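Local coordinates for protein 1-acyl-sn-glycerol-3-phosphate acyltransferase (Thermotoga maritima, PDB 5KYM) that transfers an acyl group to 1-acyl-sn-glycerol-3-phosphate, probably working at the membrane surface or within the bilayer, as an HX4D-family acyltransferase, at residues N77-A82 against L173-K178; E143-G148 against T179-L184; K210-V215 against E231-R236; K218-E223 against R227-E232. All coordinates share one frame; numbering follows the deposited sequence.

Contact 1. Residues N77-A82 against L173-K178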
loop_
_atom_site.group_PDB
_atom_site.type_symbol
_atom_site.label_atom_id
_atom_site.label_comp_id
_atom_site.label_asym_id
_atom_site.label_seq_id
_atom_site.Cartn_x
_atom_site.Cartn_y
_atom_site.Cartn_z
ATOM N N ASN A 77 -6.236 -11.311 -9.529
ATOM C CA ASN A 77 -5.481 -10.699 -8.437
ATOM C C ASN A 77 -3.983 -10.590 -8.803
ATOM O O ASN A 77 -3.551 -11.055 -9.860
ATOM C CB ASN A 77 -5.708 -11.446 -7.115
ATOM C CG ASN A 77 -5.111 -12.809 -7.118
ATOM O OD1 ASN A 77 -4.942 -13.384 -8.194
ATOM N ND2 ASN A 77 -4.759 -13.331 -5.921
ATOM N N PHE A 78 -3.195 -9.964 -7.927
ATOM C CA PHE A 78 -1.772 -9.747 -8.183
ATOM C C PHE A 78 -1.053 -9.454 -6.866
ATOM O O PHE A 78 -1.692 -9.381 -5.813
ATOM C CB PHE A 78 -1.550 -8.654 -9.259
ATOM C CG PHE A 78 -2.390 -7.443 -9.073
ATOM C CD1 PHE A 78 -2.022 -6.464 -8.159
ATOM C CD2 PHE A 78 -3.571 -7.271 -9.790
ATOM C CE1 PHE A 78 -2.846 -5.322 -7.963
ATOM C CE2 PHE A 78 -4.353 -6.130 -9.613
ATOM C CZ PHE A 78 -3.999 -5.151 -8.706
ATOM N N ILE A 79 0.278 -9.358 -6.905
ATOM C CA ILE A 79 1.044 -8.984 -5.739
ATOM C C ILE A 79 1.752 -7.685 -6.042
ATOM O O ILE A 79 2.656 -7.677 -6.848
ATOM C CB ILE A 79 2.090 -10.015 -5.377
ATOM C CG1 ILE A 79 1.472 -11.362 -5.172
ATOM C CG2 ILE A 79 2.792 -9.590 -4.079
ATOM C CD1 ILE A 79 2.518 -12.468 -5.287
ATOM N N VAL A 80 1.342 -6.583 -5.379
ATOM C CA VAL A 80 1.970 -5.258 -5.581
ATOM C C VAL A 80 3.274 -5.344 -4.851
ATOM O O VAL A 80 3.317 -5.749 -3.722
ATOM C CB VAL A 80 1.096 -4.073 -5.087
ATOM C CG1 VAL A 80 1.799 -2.750 -5.345
ATOM C CG2 VAL A 80 -0.223 -4.050 -5.800
ATOM N N VAL A 81 4.343 -5.029 -5.537
ATOM C CA VAL A 81 5.617 -5.005 -4.929
ATOM C C VAL A 81 6.168 -3.603 -5.078
ATOM O O VAL A 81 6.384 -3.112 -6.182
ATOM C CB VAL A 81 6.511 -6.098 -5.491
ATOM C CG1 VAL A 81 7.988 -5.938 -5.055
ATOM C CG2 VAL A 81 5.959 -7.454 -5.040
ATOM N N ALA A 82 6.371 -2.956 -3.930
ATOM C CA ALA A 82 6.711 -1.546 -3.903
ATOM C C ALA A 82 7.869 -1.299 -2.974
ATOM O O ALA A 82 8.025 -2.033 -1.995
ATOM C CB ALA A 82 5.493 -0.725 -3.490
ATOM N N LEU A 173 10.266 -12.341 -2.344
ATOM C CA LEU A 173 9.328 -12.752 -3.406
ATOM C C LEU A 173 8.843 -14.200 -3.417
ATOM O O LEU A 173 8.054 -14.576 -4.259
ATOM C CB LEU A 173 9.846 -12.335 -4.802
ATOM C CG LEU A 173 9.336 -10.891 -4.941
ATOM C CD1 LEU A 173 10.536 -10.005 -4.872
ATOM C CD2 LEU A 173 8.471 -10.687 -6.161
ATOM N N MET A 174 9.200 -14.974 -2.437
ATOM C CA MET A 174 8.659 -16.314 -2.349
ATOM C C MET A 174 7.132 -16.353 -2.463
ATOM O O MET A 174 6.631 -17.311 -3.046
ATOM C CB MET A 174 9.135 -17.020 -1.077
ATOM C CG MET A 174 9.007 -18.537 -1.166
ATOM S SD MET A 174 9.900 -19.310 -2.553
ATOM C CE MET A 174 11.630 -18.995 -2.146
ATOM N N ILE A 175 6.363 -15.344 -2.035
ATOM C CA ILE A 175 4.905 -15.549 -2.170
ATOM C C ILE A 175 4.442 -15.592 -3.620
ATOM O O ILE A 175 3.458 -16.233 -3.935
ATOM C CB ILE A 175 4.005 -14.595 -1.361
ATOM C CG1 ILE A 175 4.017 -13.224 -1.918
ATOM C CG2 ILE A 175 4.409 -14.533 0.098
ATOM C CD1 ILE A 175 3.001 -12.387 -1.213
ATOM N N ALA A 176 5.191 -14.950 -4.503
ATOM C CA ALA A 176 4.907 -15.015 -5.944
ATOM C C ALA A 176 5.323 -16.356 -6.558
ATOM O O ALA A 176 4.540 -17.020 -7.251
ATOM C CB ALA A 176 5.588 -13.870 -6.671
ATOM N N VAL A 177 6.569 -16.747 -6.298
ATOM C CA VAL A 177 7.102 -18.032 -6.743
ATOM C C VAL A 177 6.210 -19.196 -6.437
ATOM O O VAL A 177 5.945 -19.964 -7.315
ATOM C CB VAL A 177 8.531 -18.262 -6.204
ATOM C CG1 VAL A 177 8.772 -19.684 -5.848
ATOM C CG2 VAL A 177 9.484 -17.828 -7.264
ATOM N N LYS A 178 5.729 -19.278 -5.214
ATOM C CA LYS A 178 4.909 -20.436 -4.722
ATOM C C LYS A 178 3.423 -20.368 -5.056
ATOM O O LYS A 178 2.706 -21.294 -4.742
ATOM C CB LYS A 178 5.060 -20.636 -3.183
ATOM C CG LYS A 178 6.312 -21.402 -2.788
ATOM C CD LYS A 178 6.470 -21.523 -1.278
ATOM C CE LYS A 178 7.729 -22.322 -0.911
ATOM N NZ LYS A 178 7.914 -23.600 -1.671
#
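With chi1 at -56° and chi2 at 160°, I79 sets CG1 anti to its own carbonyl carbon and stretches CD1 out from the strand, onto the short helix 174-177 and the side chain of I175. I175 meets it with CG1 placed between its backbone N and carbonyl carbon (chi1 71°), so that the branch is turned toward the strand. The two isoleucines cross obliquely. I79 CD1 lies 3.8 Å from I175 CG1, while I79 CG2 comes within 4.0 Å of I175 CD1. The same terminal methyl also reaches the helix backbone, since I79 CD1 is 3.6 Å from A176 CA and equally near A176 CB; the small alanine lets the isoleucine settle close to the helix. A lighter touch lies further along, where V81 CG2 meets L173 CD2 at 4.2 Å. No hydrogen bond joins the two segments, and all five touching residues are buried. L145 of helix 137-147 packs against I79, and V183 of the adjacent strand lies against V81, L173 and A176, extending the apolar layer. The case illustrates how a strand of alternating faces works in an alpha/beta fold: I79 and V81 look to the helix while V80 touches V186. Strand 79-82, in the mixed sheet of the acyltransferase domain, leads directly into the HX4D motif that names this enzyme family.

Contact 2. Residues E143-G148 against T179-L184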
loop_
_atom_site.group_PDB
_atom_site.type_symbol
_atom_site.label_atom_id
_atom_site.label_comp_id
_atom_site.label_asym_id
_atom_site.label_seq_id
_atom_site.Cartn_x
_atom_site.Cartn_y
_atom_site.Cartn_z
ATOM N N GLU A 143 -2.181 -18.899 0.869
ATOM C CA GLU A 143 -3.522 -19.481 0.835
ATOM C C GLU A 143 -4.541 -18.471 0.315
ATOM O O GLU A 143 -5.231 -18.744 -0.682
ATOM C CB GLU A 143 -3.880 -20.088 2.202
ATOM C CG GLU A 143 -3.129 -21.385 2.618
ATOM C CD GLU A 143 -2.767 -22.376 1.476
ATOM O OE1 GLU A 143 -3.777 -22.818 0.860
ATOM O OE2 GLU A 143 -1.518 -22.697 1.233
ATOM N N LYS A 144 -4.594 -17.294 0.943
ATOM C CA LYS A 144 -5.347 -16.155 0.408
ATOM C C LYS A 144 -5.090 -15.842 -1.068
ATOM O O LYS A 144 -6.044 -15.615 -1.820
ATOM C CB LYS A 144 -5.091 -14.887 1.228
ATOM C CG LYS A 144 -5.819 -14.915 2.527
ATOM C CD LYS A 144 -5.355 -13.916 3.580
ATOM C CE LYS A 144 -6.280 -14.071 4.787
ATOM N NZ LYS A 144 -5.835 -13.312 5.979
ATOM N N LEU A 145 -3.825 -15.847 -1.483
ATOM C CA LEU A 145 -3.496 -15.644 -2.892
ATOM C C LEU A 145 -4.173 -16.646 -3.784
ATOM O O LEU A 145 -4.789 -16.241 -4.783
ATOM C CB LEU A 145 -2.006 -15.630 -3.151
ATOM C CG LEU A 145 -1.413 -14.227 -2.877
ATOM C CD1 LEU A 145 0.069 -14.343 -2.519
ATOM C CD2 LEU A 145 -1.615 -13.239 -3.986
ATOM N N LYS A 146 -4.116 -17.929 -3.398
ATOM C CA LYS A 146 -4.768 -19.012 -4.158
ATOM C C LYS A 146 -6.277 -18.838 -4.249
ATOM O O LYS A 146 -6.876 -19.091 -5.281
ATOM C CB LYS A 146 -4.401 -20.366 -3.573
ATOM C CG LYS A 146 -2.938 -20.733 -3.773
ATOM C CD LYS A 146 -2.439 -21.683 -2.664
ATOM C CE LYS A 146 -1.097 -22.404 -2.928
ATOM N NZ LYS A 146 -0.734 -23.331 -1.795
ATOM N N ASN A 147 -6.907 -18.342 -3.209
ATOM C CA ASN A 147 -8.347 -18.067 -3.312
ATOM C C ASN A 147 -8.666 -16.797 -4.099
ATOM O O ASN A 147 -9.790 -16.621 -4.510
ATOM C CB ASN A 147 -9.013 -18.035 -1.925
ATOM C CG ASN A 147 -8.715 -19.293 -1.113
ATOM O OD1 ASN A 147 -8.572 -20.405 -1.666
ATOM N ND2 ASN A 147 -8.580 -19.122 0.200
ATOM N N GLY A 148 -7.707 -15.908 -4.301
ATOM C CA GLY A 148 -7.913 -14.732 -5.171
ATOM C C GLY A 148 -7.745 -13.348 -4.581
ATOM O O GLY A 148 -8.159 -12.378 -5.195
ATOM N N THR A 179 2.943 -19.262 -5.608
ATOM C CA THR A 179 1.535 -19.130 -6.001
ATOM C C THR A 179 1.352 -18.949 -7.477
ATOM O O THR A 179 0.228 -19.105 -7.952
ATOM C CB THR A 179 0.842 -17.903 -5.343
ATOM O OG1 THR A 179 1.426 -16.657 -5.771
ATOM C CG2 THR A 179 0.938 -17.997 -3.840
ATOM N N GLY A 180 2.406 -18.548 -8.183
ATOM C CA GLY A 180 2.281 -18.158 -9.568
ATOM C C GLY A 180 1.419 -16.956 -9.912
ATOM O O GLY A 180 1.148 -16.731 -11.107
ATOM N N VAL A 181 1.032 -16.130 -8.924
ATOM C CA VAL A 181 0.265 -14.897 -9.264
ATOM C C VAL A 181 1.248 -13.794 -9.742
ATOM O O VAL A 181 2.402 -13.727 -9.282
ATOM C CB VAL A 181 -0.755 -14.381 -8.182
ATOM C CG1 VAL A 181 -0.961 -15.372 -7.013
ATOM C CG2 VAL A 181 -0.387 -13.005 -7.662
ATOM N N PRO A 182 0.787 -12.930 -10.645
ATOM C CA PRO A 182 1.657 -11.894 -11.173
ATOM C C PRO A 182 2.006 -10.797 -10.184
ATOM O O PRO A 182 1.165 -10.354 -9.415
ATOM C CB PRO A 182 0.876 -11.293 -12.347
ATOM C CG PRO A 182 -0.479 -11.904 -12.316
ATOM C CD PRO A 182 -0.554 -12.914 -11.234
ATOM N N VAL A 183 3.281 -10.414 -10.214
ATOM C CA VAL A 183 3.848 -9.301 -9.454
ATOM C C VAL A 183 3.614 -8.021 -10.250
ATOM O O VAL A 183 3.787 -8.005 -11.478
ATOM C CB VAL A 183 5.356 -9.563 -9.225
ATOM C CG1 VAL A 183 6.057 -8.350 -8.655
ATOM C CG2 VAL A 183 5.500 -10.739 -8.291
ATOM N N LEU A 184 3.203 -6.966 -9.572
ATOM C CA LEU A 184 2.957 -5.665 -10.245
ATOM C C LEU A 184 3.936 -4.709 -9.569
ATOM O O LEU A 184 3.647 -4.220 -8.483
ATOM C CB LEU A 184 1.494 -5.189 -10.108
ATOM C CG LEU A 184 1.178 -3.788 -10.627
ATOM C CD1 LEU A 184 1.340 -3.822 -12.111
ATOM C CD2 LEU A 184 -0.138 -3.177 -10.229
#
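L145, reaching out from the last turn of helix 137-147, carries the apolar part of this contact, meeting T179 and V181 together. Its CB lies 3.8 Å from T179 CG2, and its CD1 approaches the same threonine methyl. The other branch goes to the valine: L145 CD2 is 3.8 Å from V181 CG1 and 3.9 Å from V181 CG2, touching both methyls. The leucine crosses each partner at about a right angle, so it is met by methyl groups on successive parts of its length.

No hydrogen bond crosses between the segments; the polar groups are served within them or by neighbours. With chi1 at 64°, T179 OG1 sits between the backbone N and the carbonyl carbon while CG2 stands anti to that carbon; the methyl thereby faces L145 and the hydroxyl serves the chain. V181 N donates to T179 OG1 at 3.2 Å in a nearly straight bond (170°), an ST turn, and the hydroxyl is also bonded to I175 O. Two partners thus hold the hydroxyl. The helix ends at G148 in a Schellman motif, with positive phi and two weak bonds back into the last turn.

The charged interaction lies on the exposed side of the helix: K146 NZ meets E143 OE2 at 3.2 Å, on the syn side but 29° out of the carboxylate plane.

Around the apolar contact, L145 also rests on F151 of strand 151-153 and I175 of helix 174-177, while N77 ND2 bonds to L145 O. The turn at 179-182 leads from helix 174-177 into strand 183-189, past the end of helix 137-147.

Contact 3. Residues K210-V215 against E231-R236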
loop_
_atom_site.group_PDB
_atom_site.type_symbol
_atom_site.label_atom_id
_atom_site.label_comp_id
_atom_site.label_asym_id
_atom_site.label_seq_id
_atom_site.Cartn_x
_atom_site.Cartn_y
_atom_site.Cartn_z
ATOM N N LYS A 210 4.721 5.324 -9.773
ATOM C CA LYS A 210 4.864 4.720 -11.112
ATOM C C LYS A 210 4.579 3.195 -11.066
ATOM O O LYS A 210 5.312 2.420 -10.454
ATOM C CB LYS A 210 6.244 5.011 -11.694
ATOM C CG LYS A 210 6.476 4.354 -13.042
ATOM C CD LYS A 210 7.527 5.049 -13.863
ATOM C CE LYS A 210 7.858 4.190 -15.056
ATOM N NZ LYS A 210 8.841 4.937 -15.864
ATOM N N ILE A 211 3.519 2.821 -11.775
ATOM C CA ILE A 211 3.090 1.463 -11.918
ATOM C C ILE A 211 3.710 0.863 -13.188
ATOM O O ILE A 211 3.540 1.384 -14.263
ATOM C CB ILE A 211 1.571 1.408 -11.996
ATOM C CG1 ILE A 211 0.935 2.190 -10.839
ATOM C CG2 ILE A 211 1.125 -0.032 -11.814
ATOM C CD1 ILE A 211 -0.594 2.230 -10.834
ATOM N N HIS A 212 4.431 -0.237 -13.041
ATOM C CA HIS A 212 5.196 -0.892 -14.071
ATOM C C HIS A 212 4.452 -2.101 -14.639
ATOM O O HIS A 212 3.414 -2.493 -14.132
ATOM C CB HIS A 212 6.473 -1.399 -13.443
ATOM C CG HIS A 212 7.350 -0.332 -12.860
ATOM N ND1 HIS A 212 7.971 0.617 -13.625
ATOM C CD2 HIS A 212 7.742 -0.092 -11.593
ATOM C CE1 HIS A 212 8.682 1.416 -12.852
ATOM N NE2 HIS A 212 8.568 0.999 -11.614
ATOM N N GLU A 213 4.978 -2.690 -15.712
ATOM C CA GLU A 213 4.361 -3.869 -16.370
ATOM C C GLU A 213 4.419 -5.114 -15.489
ATOM O O GLU A 213 5.524 -5.493 -15.009
ATOM C CB GLU A 213 5.038 -4.217 -17.695
ATOM C CG GLU A 213 4.735 -3.309 -18.856
ATOM C CD GLU A 213 5.880 -3.421 -19.813
ATOM O OE1 GLU A 213 6.195 -4.528 -20.369
ATOM O OE2 GLU A 213 6.532 -2.382 -19.905
ATOM N N PRO A 214 3.260 -5.800 -15.345
ATOM C CA PRO A 214 3.212 -6.997 -14.522
ATOM C C PRO A 214 4.253 -8.062 -14.914
ATOM O O PRO A 214 4.514 -8.269 -16.081
ATOM C CB PRO A 214 1.779 -7.500 -14.727
ATOM C CG PRO A 214 1.174 -6.715 -15.824
ATOM C CD PRO A 214 1.923 -5.444 -15.828
ATOM N N VAL A 215 4.805 -8.715 -13.917
ATOM C CA VAL A 215 5.847 -9.750 -14.101
ATOM C C VAL A 215 5.262 -11.130 -13.770
ATOM O O VAL A 215 4.516 -11.248 -12.826
ATOM C CB VAL A 215 7.090 -9.405 -13.231
ATOM C CG1 VAL A 215 8.059 -10.523 -13.122
ATOM C CG2 VAL A 215 7.788 -8.257 -13.862
ATOM N N GLU A 231 13.273 -5.838 -8.195
ATOM C CA GLU A 231 14.171 -4.878 -7.548
ATOM C C GLU A 231 14.786 -3.853 -8.465
ATOM O O GLU A 231 14.734 -2.682 -8.109
ATOM C CB GLU A 231 15.289 -5.568 -6.741
ATOM C CG GLU A 231 15.944 -4.608 -5.759
ATOM C CD GLU A 231 16.961 -5.187 -4.799
ATOM O OE1 GLU A 231 17.340 -6.371 -4.883
ATOM O OE2 GLU A 231 17.387 -4.391 -3.944
ATOM N N GLU A 232 15.344 -4.245 -9.621
ATOM C CA GLU A 232 15.898 -3.224 -10.556
ATOM C C GLU A 232 14.805 -2.410 -11.095
ATOM O O GLU A 232 14.956 -1.193 -11.124
ATOM C CB GLU A 232 16.800 -3.710 -11.715
ATOM C CG GLU A 232 18.294 -3.964 -11.357
ATOM C CD GLU A 232 18.782 -3.409 -9.984
ATOM O OE1 GLU A 232 19.192 -2.204 -9.917
ATOM O OE2 GLU A 232 18.762 -4.176 -8.972
ATOM N N VAL A 233 13.699 -3.049 -11.471
ATOM C CA VAL A 233 12.514 -2.305 -12.004
ATOM C C VAL A 233 12.015 -1.202 -11.052
ATOM O O VAL A 233 11.837 -0.049 -11.457
ATOM C CB VAL A 233 11.326 -3.243 -12.354
ATOM C CG1 VAL A 233 10.094 -2.423 -12.721
ATOM C CG2 VAL A 233 11.697 -4.197 -13.492
ATOM N N VAL A 234 11.817 -1.583 -9.805
ATOM C CA VAL A 234 11.306 -0.671 -8.814
ATOM C C VAL A 234 12.321 0.436 -8.590
ATOM O O VAL A 234 11.958 1.632 -8.633
ATOM C CB VAL A 234 10.973 -1.345 -7.469
ATOM C CG1 VAL A 234 10.441 -0.272 -6.520
ATOM C CG2 VAL A 234 9.930 -2.438 -7.634
ATOM N N LYS A 235 13.577 0.027 -8.374
ATOM C CA LYS A 235 14.645 0.978 -8.114
ATOM C C LYS A 235 14.801 2.032 -9.176
ATOM O O LYS A 235 14.963 3.201 -8.838
ATOM C CB LYS A 235 15.985 0.286 -7.889
ATOM C CG LYS A 235 16.232 -0.070 -6.450
ATOM C CD LYS A 235 17.566 -0.742 -6.410
ATOM C CE LYS A 235 17.915 -1.191 -4.994
ATOM N NZ LYS A 235 19.356 -1.624 -4.935
ATOM N N ARG A 236 14.772 1.606 -10.434
ATOM C CA ARG A 236 14.924 2.514 -11.562
ATOM C C ARG A 236 13.789 3.524 -11.573
ATOM O O ARG A 236 13.982 4.673 -11.941
ATOM C CB ARG A 236 15.021 1.777 -12.910
ATOM C CG ARG A 236 15.465 2.695 -14.056
ATOM C CD ARG A 236 15.810 1.966 -15.367
ATOM N NE ARG A 236 14.826 0.929 -15.762
ATOM C CZ ARG A 236 14.906 -0.397 -15.526
ATOM N NH1 ARG A 236 15.942 -0.953 -14.872
ATOM N NH2 ARG A 236 13.922 -1.193 -15.949
#
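H212 lays one face of its imidazole against the CG1 methyl of V233, a CH-pi contact in which V233 CG1 stands 3.6 Å from the ring centroid, 18° off the normal. The methyl is nearest the CG–CD2 side of the ring, with V233 CG1 to H212 CG measuring 3.5 Å. It gets there because V233 holds CG1 anti to its backbone N (chi1 173°). On the ring's opposite face, offset toward the rim, lies K210 O, so the imidazole sits between a methyl and a carbonyl oxygen. V233 O comes within 3.4 Å of H212 NE2, but the angle is too poor for a hydrogen bond. NE2 is instead bonded to the hydroxyl of S187, which also bonds V234 O and so ties ring and helix to strand 183-189. Were H212 replaced by an alanine, V233 CG1 would probably lose the aromatic face it rests on, and S187 OG its bond to the ring. The guanidinium of R236 is near but not in contact, H212 ND1 to R236 NH2 being 6.6 Å; its positive charge might modestly disfavour a protonated imidazole. The contact itself is apolar, methyl on ring face, while the ring's polar atom NE2 turns to a hydroxyl beside it.

Contact 4. Residues K218-E223 against R227-E232; sequences KGFSSE and RKYVEE
E223 and R227 form the close, buried side of this contact, one helical turn apart. The chain of E223 is bent at chi2 (-83°), which folds the carboxylate along the helix toward R227, and both oxygens converge on a single nitrogen. E223 OE1 lies 2.7 Å from R227 NH1, and NH1 donates to E223 OE2 at 3.0 Å, through the syn lone pair and near the guanidinium plane. The planes of the two groups stand 39° apart, so the salt bridge is twisted rather than flat. The helical backbone bond from R227 N to E223 O, 3.1 Å long, joins the same two residues. A lysine in place of E223 would probably leave R227 without its anionic mate and set two positive charges against each other in a buried place.

These bonds lie at the start of helix 223-243, where S222 takes the N-cap position and its hydroxyl makes a weak bond to E225 N. E223 also packs on M174 and V177, with a weak bond from L173 N to OE2.

Looser is the aromatic side, where Y229 is exposed and F220 only partly covered. F220 CE1 is 4.0 Å from Y229 CB, and F220 CZ stands over one face of the tyrosine ring. The rings are oblique, their planes at 52° and their centroids 5.6 Å apart. V215 touches both rings, and L226 lies against F220.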
loop_
_atom_site.group_PDB
_atom_site.type_symbol
_atom_site.label_atom_id
_atom_site.label_comp_id
_atom_site.label_asym_id
_atom_site.label_seq_id
_atom_site.Cartn_x
_atom_site.Cartn_y
_atom_site.Cartn_z
ATOM N N LYS A 218 6.464 -17.426 -13.463
ATOM C CA LYS A 218 6.642 -18.523 -14.392
ATOM C C LYS A 218 7.942 -18.395 -15.243
ATOM O O LYS A 218 8.607 -19.386 -15.465
ATOM C CB LYS A 218 5.411 -18.569 -15.297
ATOM C CG LYS A 218 5.234 -19.766 -16.210
ATOM C CD LYS A 218 3.756 -20.170 -16.375
ATOM C CE LYS A 218 3.218 -20.874 -15.113
ATOM N NZ LYS A 218 1.867 -21.463 -15.334
ATOM N N GLY A 219 8.323 -17.183 -15.682
ATOM C CA GLY A 219 9.530 -16.969 -16.455
ATOM C C GLY A 219 10.837 -16.791 -15.686
ATOM O O GLY A 219 11.666 -15.926 -16.080
ATOM N N PHE A 220 11.040 -17.549 -14.596
ATOM C CA PHE A 220 12.195 -17.314 -13.714
ATOM C C PHE A 220 12.666 -18.581 -13.067
ATOM O O PHE A 220 11.935 -19.169 -12.246
ATOM C CB PHE A 220 11.876 -16.283 -12.561
ATOM C CG PHE A 220 11.668 -14.867 -13.041
ATOM C CD1 PHE A 220 12.734 -14.096 -13.512
ATOM C CD2 PHE A 220 10.393 -14.348 -13.130
ATOM C CE1 PHE A 220 12.511 -12.854 -14.038
ATOM C CE2 PHE A 220 10.184 -13.091 -13.645
ATOM C CZ PHE A 220 11.236 -12.346 -14.089
ATOM N N SER A 221 13.908 -18.974 -13.322
ATOM C CA SER A 221 14.433 -20.180 -12.671
ATOM C C SER A 221 14.382 -20.241 -11.175
ATOM O O SER A 221 14.398 -21.328 -10.688
ATOM C CB SER A 221 15.841 -20.457 -13.068
ATOM O OG SER A 221 16.369 -19.431 -13.878
ATOM N N SER A 222 14.260 -19.121 -10.453
ATOM C CA SER A 222 14.121 -19.114 -8.973
ATOM C C SER A 222 13.540 -17.869 -8.400
ATOM O O SER A 222 13.451 -16.871 -9.050
ATOM C CB SER A 222 15.482 -19.252 -8.319
ATOM O OG SER A 222 16.314 -18.139 -8.627
ATOM N N GLU A 223 13.192 -17.935 -7.118
ATOM C CA GLU A 223 12.764 -16.771 -6.312
ATOM C C GLU A 223 13.795 -15.696 -6.351
ATOM O O GLU A 223 13.456 -14.525 -6.439
ATOM C CB GLU A 223 12.572 -17.159 -4.847
ATOM C CG GLU A 223 12.062 -16.010 -3.964
ATOM C CD GLU A 223 13.135 -15.053 -3.459
ATOM O OE1 GLU A 223 14.336 -15.425 -3.590
ATOM O OE2 GLU A 223 12.790 -13.955 -2.917
ATOM N N ARG A 227 13.274 -11.805 -7.869
ATOM C CA ARG A 227 13.473 -10.732 -6.899
ATOM C C ARG A 227 14.385 -9.670 -7.417
ATOM O O ARG A 227 14.097 -8.492 -7.307
ATOM C CB ARG A 227 14.014 -11.263 -5.592
ATOM C CG ARG A 227 14.079 -10.215 -4.504
ATOM C CD ARG A 227 14.454 -10.824 -3.172
ATOM N NE ARG A 227 15.881 -11.090 -3.269
ATOM C CZ ARG A 227 16.460 -12.261 -3.126
ATOM N NH1 ARG A 227 15.757 -13.330 -2.794
ATOM N NH2 ARG A 227 17.777 -12.354 -3.294
ATOM N N LYS A 228 15.480 -10.106 -8.018
ATOM C CA LYS A 228 16.433 -9.210 -8.594
ATOM C C LYS A 228 15.866 -8.406 -9.754
ATOM O O LYS A 228 16.307 -7.281 -9.978
ATOM C CB LYS A 228 17.708 -9.974 -8.933
ATOM C CG LYS A 228 18.429 -10.469 -7.650
ATOM C CD LYS A 228 18.605 -9.455 -6.482
ATOM C CE LYS A 228 19.298 -8.125 -6.888
ATOM N NZ LYS A 228 20.796 -8.258 -6.995
ATOM N N TYR A 229 14.884 -8.948 -10.472
ATOM C CA TYR A 229 14.360 -8.318 -11.693
ATOM C C TYR A 229 13.463 -7.197 -11.271
ATOM O O TYR A 229 13.544 -6.042 -11.762
ATOM C CB TYR A 229 13.636 -9.354 -12.584
ATOM C CG TYR A 229 13.024 -8.794 -13.845
ATOM C CD1 TYR A 229 11.730 -8.348 -13.857
ATOM C CD2 TYR A 229 13.698 -8.779 -15.036
ATOM C CE1 TYR A 229 11.166 -7.797 -14.985
ATOM C CE2 TYR A 229 13.132 -8.274 -16.184
ATOM C CZ TYR A 229 11.864 -7.781 -16.145
ATOM O OH TYR A 229 11.200 -7.249 -17.244
ATOM N N VAL A 230 12.613 -7.562 -10.316
ATOM C CA VAL A 230 11.611 -6.655 -9.774
ATOM C C VAL A 230 12.299 -5.496 -9.030
ATOM O O VAL A 230 11.975 -4.340 -9.233
ATOM C CB VAL A 230 10.620 -7.427 -8.877
ATOM C CG1 VAL A 230 9.669 -6.454 -8.172
ATOM C CG2 VAL A 230 9.819 -8.418 -9.708
ATOM N N GLU A 231 13.273 -5.838 -8.195
ATOM C CA GLU A 231 14.171 -4.878 -7.548
ATOM C C GLU A 231 14.786 -3.853 -8.465
ATOM O O GLU A 231 14.734 -2.682 -8.109
ATOM C CB GLU A 231 15.289 -5.568 -6.741
ATOM C CG GLU A 231 15.944 -4.608 -5.759
ATOM C CD GLU A 231 16.961 -5.187 -4.799
ATOM O OE1 GLU A 231 17.340 -6.371 -4.883
ATOM O OE2 GLU A 231 17.387 -4.391 -3.944
ATOM N N GLU A 232 15.344 -4.245 -9.621
ATOM C CA GLU A 232 15.898 -3.224 -10.556
ATOM C C GLU A 232 14.805 -2.410 -11.095
ATOM O O GLU A 232 14.956 -1.193 -11.124
ATOM C CB GLU A 232 16.800 -3.710 -11.715
ATOM C CG GLU A 232 18.294 -3.964 -11.357
ATOM C CD GLU A 232 18.782 -3.409 -9.984
ATOM O OE1 GLU A 232 19.192 -2.204 -9.917
ATOM O OE2 GLU A 232 18.762 -4.176 -8.972
#

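Contacts 1 and 2 are the closest pair, their centres about 7 Å apart: I79 N to P182 O (2.8 Å) and I79 O to L184 N (2.9 Å) are probable hydrogen bonds from strand 79-82 to strand 183-189 and the residue just before it. Contact 3 reaches the same sheet through strand 207-211, and a probable hydrogen bond from V215 N to V183 O (2.7 Å) ties it to contact 2. Contacts 3 and 4 share E231 and E232; their centres, like those of contacts 4 and 1, are about 11 Å apart. Contacts 1 and 3 join helices to the sheet whose strand 79-82 runs into the HX4D motif; contact 4 secures the start of helix 223-243. Lipid-binding residues such as F15, Y20 and R55 lie instead on helices 2-34 and 38-59.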